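Local coordinates for uncharacterized HDOD domain protein (Geobacter sulfurreducens, PDB 3HC1), which is of unknown function but binds two iron ions and, as an HDOD-family protein, is probably a metal-dependent phosphohydrolase, at residues Leu215-Ile220 against Phe236-Cys241; Val223-Lys226 against Ile230-Met233; Lys131-Arg136 against Pro265-Ile270; Cys241-Leu246 against Thr259-His264. All blocks are in the same frame, centred on the assembly; numbering follows the deposited sequence. Where two conformers were deposited one is given.

Contact 1 of 4, residues Leu215-Ile220 against Phe236-Cys241. With FE (Fe (III) ion), chain B; FE (Fe (III) ion), chain C.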
# COMPACT_ATOMS: atom_id res chain seq x y z
N LEU A 215 -9.43 -5.70 -1.01
CA LEU A 215 -10.48 -6.32 -1.84
C LEU A 215 -10.99 -5.44 -2.97
O LEU A 215 -11.30 -5.94 -4.07
CB LEU A 215 -11.67 -6.73 -0.94
CG LEU A 215 -12.86 -7.44 -1.60
CD1 LEU A 215 -12.42 -8.72 -2.33
CD2 LEU A 215 -13.97 -7.77 -0.56
N TYR A 216 -11.10 -4.14 -2.72
CA TYR A 216 -11.85 -3.23 -3.60
C TYR A 216 -11.01 -2.22 -4.36
O TYR A 216 -11.56 -1.40 -5.10
CB TYR A 216 -12.91 -2.49 -2.81
CG TYR A 216 -13.98 -3.33 -2.13
CD1 TYR A 216 -14.85 -4.13 -2.86
CD2 TYR A 216 -14.18 -3.23 -0.76
CE1 TYR A 216 -15.88 -4.89 -2.20
CE2 TYR A 216 -15.18 -3.95 -0.10
CZ TYR A 216 -16.00 -4.78 -0.81
OH TYR A 216 -16.97 -5.44 -0.11
N HIS A 217 -9.69 -2.28 -4.19
CA HIS A 217 -8.82 -1.23 -4.71
C HIS A 217 -8.78 -1.09 -6.21
O HIS A 217 -8.34 -0.04 -6.68
CB HIS A 217 -7.42 -1.30 -4.13
CG HIS A 217 -6.58 -2.43 -4.65
ND1 HIS A 217 -6.44 -3.63 -3.99
CD2 HIS A 217 -5.75 -2.48 -5.72
CE1 HIS A 217 -5.60 -4.40 -4.66
NE2 HIS A 217 -5.25 -3.76 -5.76
N HIS A 218 -9.22 -2.12 -6.95
CA HIS A 218 -9.34 -2.01 -8.42
C HIS A 218 -10.72 -1.58 -8.89
O HIS A 218 -10.91 -1.41 -10.08
CB HIS A 218 -8.88 -3.32 -9.14
CG HIS A 218 -7.40 -3.53 -9.07
ND1 HIS A 218 -6.53 -2.84 -9.87
CD2 HIS A 218 -6.63 -4.35 -8.29
CE1 HIS A 218 -5.28 -3.18 -9.56
NE2 HIS A 218 -5.31 -4.12 -8.63
N ASP A 219 -11.69 -1.39 -7.99
CA ASP A 219 -12.96 -0.76 -8.36
C ASP A 219 -13.65 -0.14 -7.17
O ASP A 219 -14.42 -0.81 -6.48
CB ASP A 219 -13.89 -1.72 -9.04
CG ASP A 219 -15.13 -1.02 -9.64
OD1 ASP A 219 -15.23 0.25 -9.70
OD2 ASP A 219 -16.01 -1.79 -10.02
N ILE A 220 -13.34 1.12 -6.92
CA ILE A 220 -13.90 1.87 -5.78
C ILE A 220 -15.43 1.83 -5.79
O ILE A 220 -16.05 1.86 -4.73
CB ILE A 220 -13.34 3.30 -5.74
CG1 ILE A 220 -13.75 4.04 -4.45
CG2 ILE A 220 -13.75 4.10 -6.99
CD1 ILE A 220 -13.41 3.27 -3.15
N PHE A 236 -7.31 5.40 -6.00
CA PHE A 236 -6.76 6.48 -6.84
C PHE A 236 -5.25 6.40 -6.93
O PHE A 236 -4.66 6.45 -8.04
CB PHE A 236 -7.21 7.89 -6.39
CG PHE A 236 -6.61 8.98 -7.20
CD1 PHE A 236 -5.36 9.45 -6.92
CD2 PHE A 236 -7.27 9.45 -8.33
CE1 PHE A 236 -4.77 10.39 -7.69
CE2 PHE A 236 -6.68 10.40 -9.11
CZ PHE A 236 -5.44 10.87 -8.80
N ALA A 237 -4.60 6.27 -5.78
CA ALA A 237 -3.14 6.20 -5.75
C ALA A 237 -2.58 5.04 -6.59
O ALA A 237 -1.54 5.19 -7.25
CB ALA A 237 -2.60 6.18 -4.31
N ASP A 238 -3.27 3.92 -6.62
CA ASP A 238 -2.81 2.79 -7.38
C ASP A 238 -2.89 3.08 -8.87
O ASP A 238 -1.93 2.87 -9.62
CB ASP A 238 -3.60 1.52 -7.03
CG ASP A 238 -3.29 0.40 -7.97
OD1 ASP A 238 -2.12 0.05 -8.03
OD2 ASP A 238 -4.18 -0.09 -8.69
N GLU A 239 -4.05 3.55 -9.33
CA GLU A 239 -4.22 3.92 -10.72
C GLU A 239 -3.21 5.02 -11.16
O GLU A 239 -2.58 4.93 -12.22
CB GLU A 239 -5.68 4.29 -11.04
CG GLU A 239 -5.91 4.37 -12.55
CD GLU A 239 -7.33 4.31 -12.96
OE1 GLU A 239 -8.15 4.56 -12.08
OE2 GLU A 239 -7.63 3.99 -14.13
N TYR A 240 -2.99 6.00 -10.29
CA TYR A 240 -2.05 7.07 -10.55
C TYR A 240 -0.64 6.50 -10.75
O TYR A 240 -0.01 6.77 -11.77
CB TYR A 240 -2.03 8.11 -9.42
CG TYR A 240 -1.04 9.20 -9.71
CD1 TYR A 240 0.30 9.06 -9.36
CD2 TYR A 240 -1.42 10.34 -10.38
CE1 TYR A 240 1.20 10.04 -9.68
CE2 TYR A 240 -0.54 11.30 -10.71
CZ TYR A 240 0.76 11.18 -10.35
OH TYR A 240 1.63 12.17 -10.72
N CYS A 241 -0.17 5.70 -9.79
CA CYS A 241 1.13 5.07 -9.85
C CYS A 241 1.29 4.21 -11.09
O CYS A 241 2.31 4.27 -11.74
CB CYS A 241 1.41 4.29 -8.60
SG CYS A 241 1.81 5.39 -7.20
FE FE B . -3.68 -4.32 -7.18
FE FE C . -1.41 -1.90 -7.14
O HOH W 1 -6.66 0.66 -8.91
O HOH W 2 -3.32 -2.47 -7.25
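His217 and Asp238 meet beside the two-iron centre. His217 comes first along the loop, its CG lodged between the backbone N and the carbonyl carbon (chi1 73°), which turns NE2 to the iron of chain B at 2.2 Å. The carboxylate oxygen OD2 of Asp238 lies near the plane of the His217 ring, at the CD2 edge, with the carboxylate plane 90° to that ring. The carbonyl O of His217 lies 2.9 Å from water 1, whose other hydrogen-bond partner here, Asp238 OD2, is 2.6 Å away. His218 is next; both histidines sit in the type I turn from Tyr216 to Asp219. Its NE2 is 2.2 Å from the same iron, and its CE1 is 3.4 Å from Asp238 OD2. Asp238 OD1 instead binds the iron of chain C, at 2.3 Å, and His122, His152, Asp153 and Glu249 complete that site. Water 2 links the metals, 1.9 Å from the iron of chain B and 2.0 Å from that of chain C. Two adjacent histidines on one ion, an aspartate on the other and a shared solvent ligand are consistent with a binuclear centre of the HD superfamily, in whose hydrolases a bridging oxygen probably serves as nucleophile.

Contact 2 of 4, residues Val223-Lys226 against Ile230-Met233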
# COMPACT_ATOMS: atom_id res chain seq x y z
N VAL A 223 -17.40 -0.71 -3.39
CA VAL A 223 -17.37 -0.67 -1.92
C VAL A 223 -18.87 -0.55 -1.47
O VAL A 223 -19.57 0.32 -1.93
CB VAL A 223 -16.45 0.46 -1.37
CG1 VAL A 223 -16.42 0.48 0.16
CG2 VAL A 223 -14.99 0.28 -1.85
N PRO A 224 -19.36 -1.46 -0.60
CA PRO A 224 -20.82 -1.45 -0.26
C PRO A 224 -21.23 -0.51 0.84
O PRO A 224 -22.32 -0.64 1.40
CB PRO A 224 -21.09 -2.92 0.13
CG PRO A 224 -19.78 -3.38 0.69
CD PRO A 224 -18.65 -2.55 0.09
N TYR A 225 -20.41 0.47 1.14
CA TYR A 225 -20.76 1.49 2.09
C TYR A 225 -20.20 2.88 1.70
O TYR A 225 -19.23 3.02 0.94
CB TYR A 225 -20.27 1.09 3.49
CG TYR A 225 -18.83 0.60 3.51
CD1 TYR A 225 -17.75 1.51 3.55
CD2 TYR A 225 -18.52 -0.77 3.56
CE1 TYR A 225 -16.41 1.07 3.61
CE2 TYR A 225 -17.15 -1.21 3.65
CZ TYR A 225 -16.12 -0.29 3.66
OH TYR A 225 -14.79 -0.70 3.74
N LYS A 226 -20.78 3.89 2.32
CA LYS A 226 -20.61 5.27 1.91
C LYS A 226 -19.31 5.84 2.44
O LYS A 226 -18.64 6.59 1.78
CB LYS A 226 -21.81 6.09 2.44
CG LYS A 226 -21.84 7.55 2.04
CD LYS A 226 -22.92 8.30 2.83
CE LYS A 226 -23.23 9.64 2.19
NZ LYS A 226 -23.72 10.59 3.22
N ILE A 230 -10.70 5.85 2.72
CA ILE A 230 -9.41 5.20 2.62
C ILE A 230 -9.28 4.39 1.34
O ILE A 230 -8.30 4.52 0.64
CB ILE A 230 -9.07 4.32 3.88
CG1 ILE A 230 -8.97 5.21 5.15
CG2 ILE A 230 -7.77 3.59 3.65
CD1 ILE A 230 -8.94 4.47 6.48
N VAL A 231 -10.29 3.58 1.03
CA VAL A 231 -10.27 2.74 -0.14
C VAL A 231 -10.18 3.64 -1.38
O VAL A 231 -9.39 3.38 -2.29
CB VAL A 231 -11.54 1.86 -0.32
CG1 VAL A 231 -11.26 0.88 -1.49
CG2 VAL A 231 -11.91 1.11 0.96
N ALA A 232 -11.00 4.69 -1.41
CA ALA A 232 -11.02 5.62 -2.51
C ALA A 232 -9.63 6.23 -2.73
O ALA A 232 -9.16 6.31 -3.88
CB ALA A 232 -12.10 6.69 -2.28
N MSE A 233 -8.94 6.59 -1.63
CA MSE A 233 -7.60 7.17 -1.67
C MSE A 233 -6.57 6.22 -2.25
O MSE A 233 -5.72 6.60 -3.10
CB MSE A 233 -7.17 7.72 -0.25
CG MSE A 233 -7.93 9.06 -0.01
SE MSE A 233 -7.79 9.50 1.84
CE MSE A 233 -9.37 10.64 1.76
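Val223 and Val231 meet tip to tip: CG2 of Val223 stands 3.8 Å from CG1 of Val231, and the same methyl is 4.1 Å from Val231 CB. The fork of Val223 divides its work. With CG1 anti to the backbone N (chi1 -179°), CG2 is left to cross to the helix, while CG1 sits 3.5 Å above one face of the Tyr225 ring, displaced toward its rim. Tyr225 adds a looser touch of its own, its OH lying 4.4 Å from Val231 CG2, so the two methyls of Val231 are met by different residues of the loop. All this closes the short connection between helix 208-216 and helix 229-243 in the all-helical HDOD fold, the loop folding back over the first turn of the helix it leads into. The backbones remain well separated, 8.1 Å between CA of Val223 and CA of Val231, and side chains bridge the gap. A second shell fixes these groups. The Tyr225 hydroxyl is hydrogen-bonded to Asp212 of helix 208-216, which fastens the far end of the ring, and Val223 also packs on Tyr216. Farther along the loop, the carbonyl of Lys226 takes hydrogen bonds from Arg272 and Ser273. Val231 also packs on Thr213 and Ile220, and its side chain comes within about 5 Å of that of His217, an iron ligand.

Contact 3 of 4, residues Lys131-Arg136 against Pro265-Ile270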
# COMPACT_ATOMS: atom_id res chain seq x y z
N LYS A 131 -1.26 8.75 1.06
CA LYS A 131 -1.15 9.59 2.24
C LYS A 131 -1.20 11.04 1.84
O LYS A 131 -1.92 11.79 2.51
CB LYS A 131 0.07 9.32 3.07
CG LYS A 131 -0.06 9.94 4.48
CD LYS A 131 1.19 9.79 5.29
CE LYS A 131 1.04 10.49 6.66
NZ LYS A 131 2.35 10.57 7.40
N LEU A 132 -0.48 11.44 0.77
CA LEU A 132 -0.50 12.84 0.31
C LEU A 132 -1.94 13.30 0.07
O LEU A 132 -2.34 14.41 0.50
CB LEU A 132 0.32 13.05 -0.96
CG LEU A 132 1.85 12.96 -0.85
CD1 LEU A 132 2.47 12.78 -2.24
CD2 LEU A 132 2.44 14.17 -0.11
N ILE A 133 -2.74 12.43 -0.59
CA ILE A 133 -4.13 12.72 -0.82
C ILE A 133 -4.93 12.89 0.50
O ILE A 133 -5.78 13.82 0.61
CB ILE A 133 -4.77 11.72 -1.79
CG1 ILE A 133 -4.08 11.83 -3.16
CG2 ILE A 133 -6.30 11.98 -1.90
CD1 ILE A 133 -4.17 10.63 -4.03
N ALA A 134 -4.67 12.01 1.48
CA ALA A 134 -5.29 12.08 2.77
C ALA A 134 -5.06 13.48 3.36
O ALA A 134 -5.98 14.14 3.82
CB ALA A 134 -4.67 11.10 3.67
N GLU A 135 -3.82 13.89 3.34
CA GLU A 135 -3.42 15.21 3.83
C GLU A 135 -4.11 16.35 3.09
O GLU A 135 -4.69 17.25 3.72
CB GLU A 135 -1.89 15.33 3.81
CG GLU A 135 -1.24 14.33 4.80
CD GLU A 135 0.28 14.20 4.66
OE1 GLU A 135 0.85 14.49 3.59
OE2 GLU A 135 0.91 13.78 5.65
N ARG A 136 -4.12 16.31 1.75
CA ARG A 136 -4.71 17.40 0.98
C ARG A 136 -6.22 17.50 1.06
O ARG A 136 -6.80 18.56 0.77
CB ARG A 136 -4.33 17.32 -0.52
CG ARG A 136 -2.86 17.44 -0.80
CD ARG A 136 -2.25 18.77 -0.42
NE ARG A 136 -0.82 18.68 -0.64
CZ ARG A 136 0.08 18.20 0.22
NH1 ARG A 136 -0.27 17.80 1.45
NH2 ARG A 136 1.35 18.11 -0.14
N PRO A 265 -13.46 8.43 -10.15
CA PRO A 265 -14.59 8.30 -9.23
C PRO A 265 -14.27 8.42 -7.74
O PRO A 265 -15.18 8.67 -6.94
CB PRO A 265 -15.14 6.89 -9.56
CG PRO A 265 -14.12 6.22 -10.35
CD PRO A 265 -13.36 7.27 -11.06
N SER A 266 -13.00 8.26 -7.38
CA SER A 266 -12.61 8.37 -5.99
C SER A 266 -12.88 9.76 -5.43
O SER A 266 -13.15 9.88 -4.25
CB SER A 266 -11.14 8.04 -5.77
OG SER A 266 -10.91 6.66 -5.87
N TRP A 267 -12.79 10.80 -6.26
CA TRP A 267 -12.93 12.17 -5.78
C TRP A 267 -14.32 12.37 -5.20
O TRP A 267 -14.44 12.89 -4.12
CB TRP A 267 -12.61 13.22 -6.85
CG TRP A 267 -11.25 13.15 -7.32
CD1 TRP A 267 -10.84 12.90 -8.59
CD2 TRP A 267 -10.07 13.26 -6.52
NE1 TRP A 267 -9.47 12.87 -8.64
CE2 TRP A 267 -8.97 13.10 -7.38
CE3 TRP A 267 -9.83 13.56 -5.17
CZ2 TRP A 267 -7.64 13.19 -6.94
CZ3 TRP A 267 -8.53 13.62 -4.72
CH2 TRP A 267 -7.44 13.43 -5.59
N GLY A 268 -15.37 11.94 -5.91
CA GLY A 268 -16.72 11.93 -5.37
C GLY A 268 -16.90 11.07 -4.11
O GLY A 268 -17.64 11.45 -3.19
N VAL A 269 -16.20 9.95 -4.03
CA VAL A 269 -16.35 9.06 -2.87
C VAL A 269 -15.76 9.72 -1.62
O VAL A 269 -16.38 9.69 -0.51
CB VAL A 269 -15.75 7.66 -3.19
CG1 VAL A 269 -15.66 6.78 -1.93
CG2 VAL A 269 -16.66 6.99 -4.25
N ILE A 270 -14.64 10.40 -1.82
CA ILE A 270 -13.97 11.15 -0.74
C ILE A 270 -14.90 12.27 -0.28
O ILE A 270 -15.12 12.38 0.92
CB ILE A 270 -12.60 11.70 -1.17
CG1 ILE A 270 -11.64 10.55 -1.43
CG2 ILE A 270 -12.00 12.64 -0.09
CD1 ILE A 270 -10.36 10.91 -2.16
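Ile133 reaches from helix 116-136 to Trp267 and Ile270 on helix 266-273, joining two helices of the all-helical fold whose contacting segments are 129 residues apart. The bond from CA to CB points toward the other segment. At CB the side chain branches: at chi1 -63° CG1 lies beside the backbone N, and CG2, anti to that N, becomes the methyl that makes the contact. CG2 is 4.0 Å from CZ3 and 4.1 Å from CH2 of Trp267, touching the six-membered part of the indole at an oblique slant while the two side chains cross at about a right angle. The same methyl lies 4.2 Å from Ile270 CD1, one helical turn farther on, so a single carbon is shared by two residues. The other branch runs elsewhere: CG1 leads to CD1, which packs against the ring of Phe236 of helix 229-243. Phe236 also meets the indole, their ring planes about 55° apart, so isoleucine, tryptophan and phenylalanine form one buried apolar cluster. At the opposite end of the indole from CZ3, the pyrrole nitrogen is engaged as well: Trp267 NE1 is hydrogen-bonded to Leu261 O.

Contact 4 of 4, residues Cys241-Leu246 against Thr259-His264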
# COMPACT_ATOMS: atom_id res chain seq x y z
N CYS A 241 -0.17 5.70 -9.79
CA CYS A 241 1.13 5.07 -9.85
C CYS A 241 1.29 4.21 -11.09
O CYS A 241 2.31 4.27 -11.74
CB CYS A 241 1.41 4.29 -8.60
SG CYS A 241 1.81 5.39 -7.20
N THR A 242 0.25 3.44 -11.44
CA THR A 242 0.29 2.55 -12.60
C THR A 242 0.43 3.36 -13.87
O THR A 242 1.16 2.98 -14.77
CB THR A 242 -0.94 1.64 -12.64
OG1 THR A 242 -0.98 0.92 -11.41
CG2 THR A 242 -0.90 0.63 -13.82
N LEU A 243 -0.28 4.48 -13.92
CA LEU A 243 -0.23 5.40 -15.08
C LEU A 243 0.99 6.33 -15.12
O LEU A 243 1.25 6.87 -16.15
CB LEU A 243 -1.52 6.22 -15.21
CG LEU A 243 -2.76 5.45 -15.69
CD1 LEU A 243 -4.06 6.29 -15.47
CD2 LEU A 243 -2.66 4.93 -17.13
N ARG A 244 1.72 6.49 -14.03
CA ARG A 244 2.88 7.38 -13.97
C ARG A 244 4.18 6.65 -13.63
O ARG A 244 4.99 7.13 -12.84
CB ARG A 244 2.62 8.48 -12.94
CG ARG A 244 1.46 9.41 -13.27
CD ARG A 244 1.64 10.16 -14.55
NE ARG A 244 0.79 11.34 -14.65
CZ ARG A 244 0.32 11.87 -15.80
NH1 ARG A 244 0.60 11.32 -16.95
NH2 ARG A 244 -0.44 12.95 -15.80
N ARG A 245 4.35 5.47 -14.20
CA ARG A 245 5.60 4.73 -14.21
C ARG A 245 6.03 4.28 -12.81
O ARG A 245 7.22 4.18 -12.56
CB ARG A 245 6.75 5.51 -14.88
CG ARG A 245 6.47 6.11 -16.30
CD ARG A 245 7.67 6.93 -16.79
NE ARG A 245 7.74 6.99 -18.25
CZ ARG A 245 7.47 8.05 -19.00
NH1 ARG A 245 7.07 9.21 -18.47
NH2 ARG A 245 7.59 7.95 -20.33
N LEU A 246 5.07 4.02 -11.92
CA LEU A 246 5.40 3.52 -10.58
C LEU A 246 4.54 2.26 -10.31
O LEU A 246 3.88 2.14 -9.29
CB LEU A 246 5.22 4.64 -9.56
CG LEU A 246 5.67 4.50 -8.09
CD1 LEU A 246 7.03 3.85 -8.02
CD2 LEU A 246 5.62 5.86 -7.42
N THR A 259 -6.87 13.91 -17.63
CA THR A 259 -8.33 13.94 -17.59
C THR A 259 -8.91 12.77 -16.82
O THR A 259 -9.80 12.96 -15.99
CB THR A 259 -8.91 14.00 -19.01
OG1 THR A 259 -8.64 15.30 -19.53
CG2 THR A 259 -10.41 13.77 -19.01
N LEU A 260 -8.42 11.55 -17.07
CA LEU A 260 -8.83 10.39 -16.28
C LEU A 260 -8.65 10.67 -14.77
O LEU A 260 -9.58 10.52 -13.97
CB LEU A 260 -8.05 9.17 -16.69
CG LEU A 260 -8.37 7.84 -16.02
CD1 LEU A 260 -7.97 6.68 -16.99
CD2 LEU A 260 -7.66 7.72 -14.62
N LEU A 261 -7.46 11.10 -14.40
CA LEU A 261 -7.16 11.29 -12.99
C LEU A 261 -8.04 12.38 -12.39
O LEU A 261 -8.57 12.26 -11.26
CB LEU A 261 -5.69 11.62 -12.80
CG LEU A 261 -4.65 10.57 -13.22
CD1 LEU A 261 -3.27 11.22 -13.17
CD2 LEU A 261 -4.73 9.32 -12.38
N GLU A 262 -8.24 13.46 -13.14
CA GLU A 262 -9.09 14.56 -12.66
C GLU A 262 -10.54 14.16 -12.44
O GLU A 262 -11.16 14.69 -11.53
CB GLU A 262 -9.03 15.75 -13.60
CG GLU A 262 -7.76 16.60 -13.38
CD GLU A 262 -7.63 17.76 -14.39
OE1 GLU A 262 -8.62 18.13 -15.05
OE2 GLU A 262 -6.50 18.31 -14.51
N ASN A 263 -11.07 13.30 -13.33
CA ASN A 263 -12.46 12.84 -13.29
C ASN A 263 -12.66 11.50 -12.54
O ASN A 263 -13.76 10.95 -12.50
CB ASN A 263 -12.99 12.63 -14.73
CG ASN A 263 -12.95 13.90 -15.56
OD1 ASN A 263 -12.86 14.97 -15.03
ND2 ASN A 263 -12.98 13.75 -16.86
N HIS A 264 -11.60 10.98 -11.94
CA HIS A 264 -11.64 9.68 -11.27
C HIS A 264 -12.78 9.59 -10.22
O HIS A 264 -13.03 10.56 -9.51
CB HIS A 264 -10.30 9.43 -10.60
CG HIS A 264 -10.07 8.00 -10.16
ND1 HIS A 264 -10.63 7.47 -9.02
CD2 HIS A 264 -9.26 7.03 -10.66
CE1 HIS A 264 -10.22 6.21 -8.87
NE2 HIS A 264 -9.40 5.92 -9.86
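The C-terminal turn of helix 229-243 sets Leu243 against Leu260 and Leu261 of helix 257-263. CD1 of Leu243 does the touching, 4.0 Å from Leu260 CD2 and 4.4 Å from Leu261 CD2, so one methyl bears on two consecutive leucines. The leucines differ in their first torsion: Leu243 carries CG beside its backbone N (chi1 -72°) and Leu260 carries it anti to N (chi1 -177°), and their side chains cross at about a right angle. Arg244 reaches past them to graze Leu261 obliquely with its guanidinium; Arg244 NH2 lies 4.2 Å from Leu261 CD1. That NH2 is held by a salt bridge to Asp289 of helix 281-302. Helix 229-243 is the one that brings an iron ligand, Asp238, to the HD-type metal site, and here it ends. Cys241 O accepts two backbone N-H groups, from Arg244 N at 3.2 Å and from Leu246 N at 2.8 Å. The second of these bonds spans six residues, and Arg245 between its donor and the helix has a left-handed backbone (phi 65°). The turned chain then offers the carbonyl of Leu246 to ND1 of His122, an iron ligand. Just past the C-terminal end of helix 257-263, ND1 of His264 caps the backbone N of Ser266.

In the fold
Three of the four contacts use helix 229-243: contact 2 near its start, contact 1 in its middle and contact 4 at its end, where Cys241 belongs to both contact 1 and contact 4. The centres of contacts 1 and 2 and of contacts 1 and 4 are about 10 Å apart; those of contacts 2 and 4 are about 18 Å apart, and these two contacts do not touch. Contact 3 closes the longest loop, and the other three are nested within it; contact 2 also sits inside the loop closed by contact 1, and contact 4 follows both. Contact 3 meets helix 229-243 through Met233 packing on Ile270 and a probable Ser266 OG to Ala232 O hydrogen bond. Helix 116-136, distant in sequence, and nearer helices thus pack with the helix bearing Asp238.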